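Local coordinates for metallo-beta-lactamase family protein (PDB 2ZO4), which binds two zinc ions in a metallo-beta-lactamase fold and probably acts as a hydrolase, at residues Gly77-Glu83 with Val141-Pro147; Asn209-Leu215 with Ala294-Tyr298; Ala257-Leu261 with Leu271-Leu275. All blocks are in the same frame, centred on the assembly; numbering follows the deposited sequence.

Contact 1 of 3, residues Gly77-Glu83 with Val141-Pro147; sequences GLSGFFE and VHPPQNP
Residues 141-144 run extended past the start of helix 79-84, the chain then turning at Gln145 and Asn146, and backbone atoms carry much of the join. The alpha carbons of Gly77 and Val141 lie 4.2 Å apart, those of Gly80 and Pro144 3.9 Å. His142 pairs with the other segment through both its main-chain groups: its N donates to Gly77 O at 2.8 Å, and its O accepts from Gly80 N at 2.7 Å, satisfying an amide in the first turn of the helix. A beta carbon on Gly80 would stand 2.3 Å from His142 O, so the close approach depends on the bare alpha carbon. Ser79, with chi1 p, sets OG 3.2 Å from Pro144 CD, while its hydroxyl hydrogen-bonds to Tyr76 O. One turn on, Glu83 (chi1 and chi2 t) points toward the loop and its carboxylate takes two successive amides: Gln145 N donates to Glu83 OE1 at 2.8 Å and Asn146 N to Glu83 OE2 at 2.9 Å. A water donates to Glu83 OE2 (2.8 Å) and Asn146 O (2.7 Å); another lies 2.8 Å from Glu83 OE1 and 2.6 Å from Gln145 OE1. Gly77 follows closely on Asp74 and His75, ligands of the second zinc, so the loop leading to edge strand 148-150 is fastened beside the metal-binding HxHxDH motif of the metallo-beta-lactamase fold.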
loop_
_atom_site.group_PDB
_atom_site.type_symbol
_atom_site.label_atom_id
_atom_site.label_comp_id
_atom_site.label_asym_id
_atom_site.label_seq_id
_atom_site.Cartn_x
_atom_site.Cartn_y
_atom_site.Cartn_z
ATOM N N GLY A 77 -8.782 1.093 -6.793
ATOM C CA GLY A 77 -9.734 0.437 -7.700
ATOM C C GLY A 77 -10.863 1.273 -8.286
ATOM O O GLY A 77 -11.220 1.096 -9.448
ATOM N N LEU A 78 -11.436 2.174 -7.496
ATOM C CA LEU A 78 -12.518 3.031 -7.992
ATOM C C LEU A 78 -12.094 4.434 -8.447
ATOM O O LEU A 78 -12.944 5.237 -8.842
ATOM C CB LEU A 78 -13.670 3.117 -6.982
ATOM C CG LEU A 78 -14.589 1.895 -6.834
ATOM C CD1 LEU A 78 -15.682 2.169 -5.810
ATOM C CD2 LEU A 78 -15.204 1.487 -8.171
ATOM N N SER A 79 -10.794 4.723 -8.405
ATOM C CA SER A 79 -10.294 6.065 -8.738
ATOM C C SER A 79 -10.681 6.527 -10.149
ATOM O O SER A 79 -11.028 7.691 -10.349
ATOM C CB SER A 79 -8.781 6.165 -8.526
ATOM O OG SER A 79 -8.070 5.228 -9.315
ATOM N N GLY A 80 -10.621 5.610 -11.111
ATOM C CA GLY A 80 -11.037 5.893 -12.483
ATOM C C GLY A 80 -12.537 6.093 -12.622
ATOM O O GLY A 80 -12.978 6.833 -13.502
ATOM N N PHE A 81 -13.315 5.431 -11.761
ATOM C CA PHE A 81 -14.771 5.606 -11.728
ATOM C C PHE A 81 -15.117 7.013 -11.261
ATOM O O PHE A 81 -15.871 7.727 -11.926
ATOM C CB PHE A 81 -15.452 4.549 -10.836
ATOM C CG PHE A 81 -16.903 4.863 -10.505
ATOM C CD1 PHE A 81 -17.898 4.764 -11.481
ATOM C CD2 PHE A 81 -17.269 5.251 -9.217
ATOM C CE1 PHE A 81 -19.236 5.053 -11.180
ATOM C CE2 PHE A 81 -18.605 5.538 -8.903
ATOM C CZ PHE A 81 -19.589 5.441 -9.888
ATOM N N PHE A 82 -14.556 7.405 -10.118
ATOM C CA PHE A 82 -14.718 8.761 -9.609
ATOM C C PHE A 82 -14.208 9.796 -10.606
ATOM O O PHE A 82 -14.880 10.799 -10.849
ATOM C CB PHE A 82 -14.041 8.921 -8.245
ATOM C CG PHE A 82 -14.837 8.346 -7.106
ATOM C CD1 PHE A 82 -14.438 7.166 -6.487
ATOM C CD2 PHE A 82 -15.994 8.980 -6.659
ATOM C CE1 PHE A 82 -15.176 6.628 -5.433
ATOM C CE2 PHE A 82 -16.739 8.454 -5.604
ATOM C CZ PHE A 82 -16.329 7.274 -4.991
ATOM N N GLU A 83 -13.050 9.535 -11.213
ATOM C CA GLU A 83 -12.516 10.419 -12.253
ATOM C C GLU A 83 -13.484 10.570 -13.426
ATOM O O GLU A 83 -13.646 11.668 -13.960
ATOM C CB GLU A 83 -11.151 9.938 -12.752
ATOM C CG GLU A 83 -10.373 10.987 -13.544
ATOM C CD GLU A 83 -9.218 10.391 -14.321
ATOM O OE1 GLU A 83 -9.405 9.325 -14.943
ATOM O OE2 GLU A 83 -8.119 10.983 -14.308
ATOM N N VAL A 141 -10.602 -3.270 -11.118
ATOM C CA VAL A 141 -9.819 -2.042 -11.070
ATOM C C VAL A 141 -10.135 -1.126 -12.247
ATOM O O VAL A 141 -10.098 -1.546 -13.405
ATOM C CB VAL A 141 -8.301 -2.333 -10.992
ATOM C CG1 VAL A 141 -7.490 -1.051 -11.124
ATOM C CG2 VAL A 141 -7.969 -3.049 -9.683
ATOM N N HIS A 142 -10.444 0.129 -11.923
ATOM C CA HIS A 142 -10.713 1.166 -12.914
ATOM C C HIS A 142 -9.636 2.235 -12.783
ATOM O O HIS A 142 -9.772 3.155 -11.973
ATOM C CB HIS A 142 -12.104 1.764 -12.694
ATOM C CG HIS A 142 -13.199 0.745 -12.689
ATOM N ND1 HIS A 142 -14.007 0.515 -13.784
ATOM C CD2 HIS A 142 -13.603 -0.125 -11.733
ATOM C CE1 HIS A 142 -14.868 -0.445 -13.497
ATOM N NE2 HIS A 142 -14.643 -0.852 -12.260
ATOM N N PRO A 143 -8.548 2.105 -13.563
ATOM C CA PRO A 143 -7.414 3.025 -13.456
ATOM C C PRO A 143 -7.753 4.436 -13.945
ATOM O O PRO A 143 -8.479 4.581 -14.931
ATOM C CB PRO A 143 -6.354 2.390 -14.370
ATOM C CG PRO A 143 -6.830 0.991 -14.624
ATOM C CD PRO A 143 -8.311 1.076 -14.589
ATOM N N PRO A 144 -7.239 5.470 -13.251
ATOM C CA PRO A 144 -7.441 6.845 -13.695
ATOM C C PRO A 144 -6.641 7.111 -14.964
ATOM O O PRO A 144 -5.568 6.532 -15.150
ATOM C CB PRO A 144 -6.898 7.679 -12.525
ATOM C CG PRO A 144 -5.911 6.802 -11.857
ATOM C CD PRO A 144 -6.439 5.403 -12.015
ATOM N N GLN A 145 -7.176 7.967 -15.831
ATOM C CA GLN A 145 -6.521 8.297 -17.095
ATOM C C GLN A 145 -5.545 9.447 -16.933
ATOM O O GLN A 145 -4.446 9.418 -17.490
ATOM C CB GLN A 145 -7.556 8.635 -18.170
ATOM C CG GLN A 145 -8.000 7.434 -18.988
ATOM C CD GLN A 145 -8.711 6.394 -18.158
ATOM O OE1 GLN A 145 -9.704 6.696 -17.494
ATOM N NE2 GLN A 145 -8.205 5.157 -18.182
ATOM N N ASN A 146 -5.956 10.455 -16.168
ATOM C CA ASN A 146 -5.159 11.662 -15.982
ATOM C C ASN A 146 -4.909 11.986 -14.501
ATOM O O ASN A 146 -5.256 13.081 -14.049
ATOM C CB ASN A 146 -5.834 12.865 -16.670
ATOM C CG ASN A 146 -6.364 12.543 -18.058
ATOM O OD1 ASN A 146 -5.638 12.031 -18.916
ATOM N ND2 ASN A 146 -7.639 12.856 -18.291
ATOM N N PRO A 147 -4.306 11.044 -13.739
ATOM C CA PRO A 147 -3.996 11.384 -12.347
ATOM C C PRO A 147 -2.911 12.457 -12.271
ATOM O O PRO A 147 -2.053 12.538 -13.155
ATOM C CB PRO A 147 -3.489 10.063 -11.762
ATOM C CG PRO A 147 -2.968 9.299 -12.929
ATOM C CD PRO A 147 -3.868 9.675 -14.079
HETATM O O HOH W 1 -7.533 13.076 -12.573
HETATM O O HOH W 2 -11.472 7.694 -15.862
#

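Contact 2 of 3, residues Asn209-Leu215 with Ala294-Tyr298; sequences NPLKDFL and AHLEY
Helices 210-215 and 294-298 cross almost at right angles (-92°), their short axes 9.0 Å apart; the nearest alpha carbons are Leu211 to Ala294 (6.0 Å) and Asn209 to Tyr298 (6.2 Å). Asn209, at the N-cap position, has chi1 t and brings OD1 to 3.6 Å from Tyr298 CD1, at the ring edge. Its amide reaches the other helix through water: one molecule donates to Asn209 OD1 (2.6 Å) and Ala294 O (2.7 Å) and accepts from Leu211 N (3.0 Å), while a second accepts from Asn209 ND2 (2.9 Å) and donates to Tyr298 O (3.0 Å). Pro210 CG is 4.0 Å from Ala294 CB. Leu211 (t, p) points toward the partner helix, and its CD2 makes CH-pi contacts over two ring faces, 3.8 Å from the His295 centroid and 4.1 Å from that of Tyr298. Tyr298 (chi1 t) points toward helix 210-215: Lys212 CB lies 4.0 Å from Tyr298 CE1, and Leu215 CD1 is 4.1 Å from Tyr298 CZ. His295 hydrogen-bonds to Glu291 O and to His251 of helix 240-261. This is near-orthogonal helix packing, joining the metallo-beta-lactamase fold to its helical C-terminal domain.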
loop_
_atom_site.group_PDB
_atom_site.type_symbol
_atom_site.label_atom_id
_atom_site.label_comp_id
_atom_site.label_asym_id
_atom_site.label_seq_id
_atom_site.Cartn_x
_atom_site.Cartn_y
_atom_site.Cartn_z
ATOM N N ASN A 209 15.381 -2.099 -3.540
ATOM C CA ASN A 209 15.415 -2.666 -2.192
ATOM C C ASN A 209 14.206 -2.189 -1.376
ATOM O O ASN A 209 14.349 -1.327 -0.498
ATOM C CB ASN A 209 16.744 -2.295 -1.509
ATOM C CG ASN A 209 17.095 -3.206 -0.338
ATOM O OD1 ASN A 209 16.265 -3.974 0.150
ATOM N ND2 ASN A 209 18.333 -3.102 0.136
ATOM N N PRO A 210 13.006 -2.744 -1.667
ATOM C CA PRO A 210 11.765 -2.275 -1.028
ATOM C C PRO A 210 11.756 -2.315 0.499
ATOM O O PRO A 210 11.176 -1.419 1.115
ATOM C CB PRO A 210 10.688 -3.219 -1.597
ATOM C CG PRO A 210 11.435 -4.388 -2.128
ATOM C CD PRO A 210 12.730 -3.834 -2.622
ATOM N N LEU A 211 12.381 -3.329 1.103
ATOM C CA LEU A 211 12.432 -3.434 2.572
ATOM C C LEU A 211 13.251 -2.304 3.202
ATOM O O LEU A 211 12.891 -1.786 4.259
ATOM C CB LEU A 211 12.965 -4.800 3.031
ATOM C CG LEU A 211 13.009 -5.046 4.551
ATOM C CD1 LEU A 211 11.626 -4.878 5.185
ATOM C CD2 LEU A 211 13.582 -6.409 4.895
ATOM N N LYS A 212 14.347 -1.931 2.547
ATOM C CA LYS A 212 15.179 -0.809 2.992
ATOM C C LYS A 212 14.391 0.504 2.969
ATOM O O LYS A 212 14.483 1.295 3.902
ATOM C CB LYS A 212 16.450 -0.695 2.140
ATOM C CG LYS A 212 17.474 0.321 2.670
ATOM C CD LYS A 212 18.827 0.166 1.983
ATOM C CE LYS A 212 19.807 1.227 2.476
ATOM N NZ LYS A 212 21.166 1.043 1.882
ATOM N N ASP A 213 13.624 0.723 1.901
ATOM C CA ASP A 213 12.682 1.847 1.815
ATOM C C ASP A 213 11.663 1.816 2.952
ATOM O O ASP A 213 11.376 2.842 3.560
ATOM C CB ASP A 213 11.903 1.806 0.496
ATOM C CG ASP A 213 12.720 2.261 -0.696
ATOM O OD1 ASP A 213 13.653 3.079 -0.534
ATOM O OD2 ASP A 213 12.401 1.803 -1.812
ATOM N N PHE A 214 11.110 0.630 3.207
ATOM C CA PHE A 214 10.050 0.449 4.199
ATOM C C PHE A 214 10.529 0.799 5.595
ATOM O O PHE A 214 9.823 1.468 6.344
ATOM C CB PHE A 214 9.510 -0.985 4.175
ATOM C CG PHE A 214 8.333 -1.206 5.088
ATOM C CD1 PHE A 214 7.062 -0.752 4.732
ATOM C CD2 PHE A 214 8.491 -1.876 6.300
ATOM C CE1 PHE A 214 5.965 -0.954 5.580
ATOM C CE2 PHE A 214 7.403 -2.082 7.153
ATOM C CZ PHE A 214 6.141 -1.614 6.793
ATOM N N LEU A 215 11.730 0.343 5.937
ATOM C CA LEU A 215 12.305 0.601 7.253
ATOM C C LEU A 215 12.687 2.074 7.436
ATOM O O LEU A 215 12.556 2.622 8.530
ATOM C CB LEU A 215 13.492 -0.341 7.527
ATOM C CG LEU A 215 13.155 -1.844 7.576
ATOM C CD1 LEU A 215 14.415 -2.710 7.574
ATOM C CD2 LEU A 215 12.265 -2.191 8.768
ATOM N N ALA A 294 11.497 -9.913 -0.997
ATOM C CA ALA A 294 11.961 -8.614 -0.499
ATOM C C ALA A 294 12.978 -8.746 0.636
ATOM O O ALA A 294 13.957 -7.997 0.695
ATOM C CB ALA A 294 10.777 -7.773 -0.038
ATOM N N HIS A 295 12.726 -9.684 1.544
ATOM C CA HIS A 295 13.622 -9.921 2.669
ATOM C C HIS A 295 14.927 -10.583 2.230
ATOM O O HIS A 295 15.997 -10.242 2.733
ATOM C CB HIS A 295 12.924 -10.741 3.752
ATOM C CG HIS A 295 11.961 -9.945 4.579
ATOM N ND1 HIS A 295 10.761 -9.481 4.082
ATOM C CD2 HIS A 295 12.029 -9.519 5.861
ATOM C CE1 HIS A 295 10.127 -8.810 5.027
ATOM N NE2 HIS A 295 10.876 -8.815 6.115
ATOM N N LEU A 296 14.827 -11.524 1.291
ATOM C CA LEU A 296 16.003 -12.172 0.715
ATOM C C LEU A 296 16.925 -11.185 -0.009
ATOM O O LEU A 296 18.148 -11.268 0.114
ATOM C CB LEU A 296 15.586 -13.294 -0.238
ATOM C CG LEU A 296 15.074 -14.590 0.403
ATOM C CD1 LEU A 296 14.243 -15.378 -0.597
ATOM C CD2 LEU A 296 16.238 -15.428 0.947
ATOM N N GLU A 297 16.339 -10.258 -0.759
ATOM C CA GLU A 297 17.126 -9.285 -1.519
ATOM C C GLU A 297 17.744 -8.211 -0.624
ATOM O O GLU A 297 18.797 -7.653 -0.944
ATOM C CB GLU A 297 16.301 -8.681 -2.662
ATOM C CG GLU A 297 16.132 -9.636 -3.855
ATOM C CD GLU A 297 17.466 -10.061 -4.472
ATOM O OE1 GLU A 297 18.064 -9.259 -5.214
ATOM O OE2 GLU A 297 17.917 -11.199 -4.223
ATOM N N TYR A 298 17.090 -7.943 0.504
ATOM C CA TYR A 298 17.646 -7.089 1.543
ATOM C C TYR A 298 18.891 -7.741 2.155
ATOM O O TYR A 298 19.924 -7.086 2.335
ATOM C CB TYR A 298 16.590 -6.830 2.623
ATOM C CG TYR A 298 17.033 -5.901 3.732
ATOM C CD1 TYR A 298 16.823 -4.527 3.639
ATOM C CD2 TYR A 298 17.645 -6.399 4.883
ATOM C CE1 TYR A 298 17.221 -3.674 4.651
ATOM C CE2 TYR A 298 18.048 -5.550 5.908
ATOM C CZ TYR A 298 17.831 -4.193 5.784
ATOM O OH TYR A 298 18.218 -3.350 6.796
HETATM O O HOH W 3 14.181 -5.422 -0.128
HETATM O O HOH W 4 19.966 -4.125 2.334
#

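Contact 3 of 3, residues Ala257-Leu261 with Leu271-Leu275; sequences ALLAL and LSLHL
Leu261, Leu275 and Leu271 bury the most surface where helices 257-261 and 271-275 pack at 131°, with their short axes 10.3 Å apart at closest approach. Leu261 (m, t) points toward the second helix: its CB is 3.8 Å from Leu271 CD2, its CD2 3.8 Å from His274 CB, and its CD1 4.1 Å from Leu275 CD1. Leu275 (t, p) sends CD1 back to the first helix, 4.0 Å from Ala257 CB and 3.9 Å from Leu258 CB, in step with the 6.5 Å approach of the Leu258 and Leu275 alpha carbons. The two helices follow each other across a short connection and pack obliquely; helix 268-275 belongs to the C-terminal region, whose sequence family is of the helix-turn-helix clan. The other end of the interface has the Leu261 and Leu271 alpha carbons 7.1 Å apart. Leu271 (m, t) also meets Leu258, CD1 to CD1 at 4.1 Å. No hydrogen bond links the two segments. Leu258 continues inward onto His295, Leu296 and Leu299 of helix 286-301.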
loop_
_atom_site.group_PDB
_atom_site.type_symbol
_atom_site.label_atom_id
_atom_site.label_comp_id
_atom_site.label_asym_id
_atom_site.label_seq_id
_atom_site.Cartn_x
_atom_site.Cartn_y
_atom_site.Cartn_z
ATOM N N ALA A 257 14.590 -14.880 11.369
ATOM C CA ALA A 257 13.834 -16.101 11.074
ATOM C C ALA A 257 14.157 -16.661 9.689
ATOM O O ALA A 257 14.272 -17.875 9.523
ATOM C CB ALA A 257 12.342 -15.860 11.215
ATOM N N LEU A 258 14.310 -15.775 8.704
ATOM C CA LEU A 258 14.647 -16.187 7.344
ATOM C C LEU A 258 16.059 -16.777 7.268
ATOM O O LEU A 258 16.276 -17.798 6.614
ATOM C CB LEU A 258 14.482 -15.015 6.363
ATOM C CG LEU A 258 14.819 -15.206 4.880
ATOM C CD1 LEU A 258 14.102 -16.403 4.268
ATOM C CD2 LEU A 258 14.487 -13.936 4.103
ATOM N N LEU A 259 17.009 -16.126 7.935
ATOM C CA LEU A 259 18.386 -16.625 8.018
ATOM C C LEU A 259 18.455 -18.045 8.592
ATOM O O LEU A 259 19.217 -18.875 8.101
ATOM C CB LEU A 259 19.262 -15.667 8.833
ATOM C CG LEU A 259 19.652 -14.355 8.141
ATOM C CD1 LEU A 259 20.274 -13.374 9.121
ATOM C CD2 LEU A 259 20.588 -14.609 6.963
ATOM N N ALA A 260 17.641 -18.312 9.613
ATOM C CA ALA A 260 17.569 -19.623 10.255
ATOM C C ALA A 260 16.996 -20.689 9.320
ATOM O O ALA A 260 17.417 -21.846 9.359
ATOM C CB ALA A 260 16.752 -19.540 11.538
ATOM N N LEU A 261 16.047 -20.288 8.473
ATOM C CA LEU A 261 15.434 -21.186 7.487
ATOM C C LEU A 261 16.395 -21.619 6.374
ATOM O O LEU A 261 16.131 -22.589 5.659
ATOM C CB LEU A 261 14.184 -20.543 6.878
ATOM C CG LEU A 261 12.957 -20.368 7.777
ATOM C CD1 LEU A 261 11.913 -19.525 7.074
ATOM C CD2 LEU A 261 12.370 -21.712 8.207
ATOM N N LEU A 271 10.720 -21.126 0.837
ATOM C CA LEU A 271 10.968 -20.302 2.022
ATOM C C LEU A 271 9.712 -19.565 2.495
ATOM O O LEU A 271 9.474 -19.447 3.700
ATOM C CB LEU A 271 12.096 -19.300 1.749
ATOM C CG LEU A 271 13.512 -19.874 1.673
ATOM C CD1 LEU A 271 14.459 -18.852 1.062
ATOM C CD2 LEU A 271 13.999 -20.319 3.054
ATOM N N SER A 272 8.918 -19.086 1.538
ATOM C CA SER A 272 7.699 -18.323 1.824
ATOM C C SER A 272 6.630 -19.125 2.579
ATOM O O SER A 272 5.754 -18.543 3.220
ATOM C CB SER A 272 7.113 -17.735 0.534
ATOM O OG SER A 272 6.614 -18.744 -0.323
ATOM N N LEU A 273 6.713 -20.451 2.502
ATOM C CA LEU A 273 5.769 -21.332 3.193
ATOM C C LEU A 273 6.019 -21.389 4.699
ATOM O O LEU A 273 5.088 -21.602 5.478
ATOM C CB LEU A 273 5.817 -22.752 2.610
ATOM C CG LEU A 273 5.477 -22.969 1.132
ATOM C CD1 LEU A 273 5.741 -24.423 0.751
ATOM C CD2 LEU A 273 4.039 -22.577 0.806
ATOM N N HIS A 274 7.277 -21.208 5.098
ATOM C CA HIS A 274 7.675 -21.312 6.498
ATOM C C HIS A 274 7.819 -19.942 7.151
ATOM O O HIS A 274 7.570 -19.791 8.349
ATOM C CB HIS A 274 8.990 -22.085 6.624
ATOM C CG HIS A 274 8.877 -23.541 6.294
ATOM N ND1 HIS A 274 9.626 -24.505 6.934
ATOM C CD2 HIS A 274 8.104 -24.199 5.397
ATOM C CE1 HIS A 274 9.326 -25.694 6.439
ATOM N NE2 HIS A 274 8.403 -25.535 5.506
ATOM N N LEU A 275 8.234 -18.951 6.362
ATOM C CA LEU A 275 8.336 -17.575 6.845
ATOM C C LEU A 275 6.936 -16.997 7.070
ATOM O O LEU A 275 6.767 -16.025 7.810
ATOM C CB LEU A 275 9.146 -16.709 5.869
ATOM C CG LEU A 275 9.749 -15.394 6.386
ATOM C CD1 LEU A 275 10.775 -15.628 7.496
ATOM C CD2 LEU A 275 10.366 -14.587 5.248
#

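From the N terminus, contact 1 comes first: it closes a loop of 57 residues within the metallo-beta-lactamase fold, bringing the chain back beside helix 79-84 just before strand 148-150. The second loop opens only after this one has closed, at helix 210-222, and is completed by contact 2 on helix 286-301, so that the C-terminal helices return to the metallo-beta-lactamase fold. Nested inside it, contact 3 closes the short turn between helices 240-261 and 268-275. Contacts 2 and 3 touch: Leu258 CD2 lies 3.6 Å from His295 CB, and Leu271 CD1 3.9 Å from Leu296 CD1. Contact 1 sits across the chain's centre, its centre about 29 Å from that of contact 2.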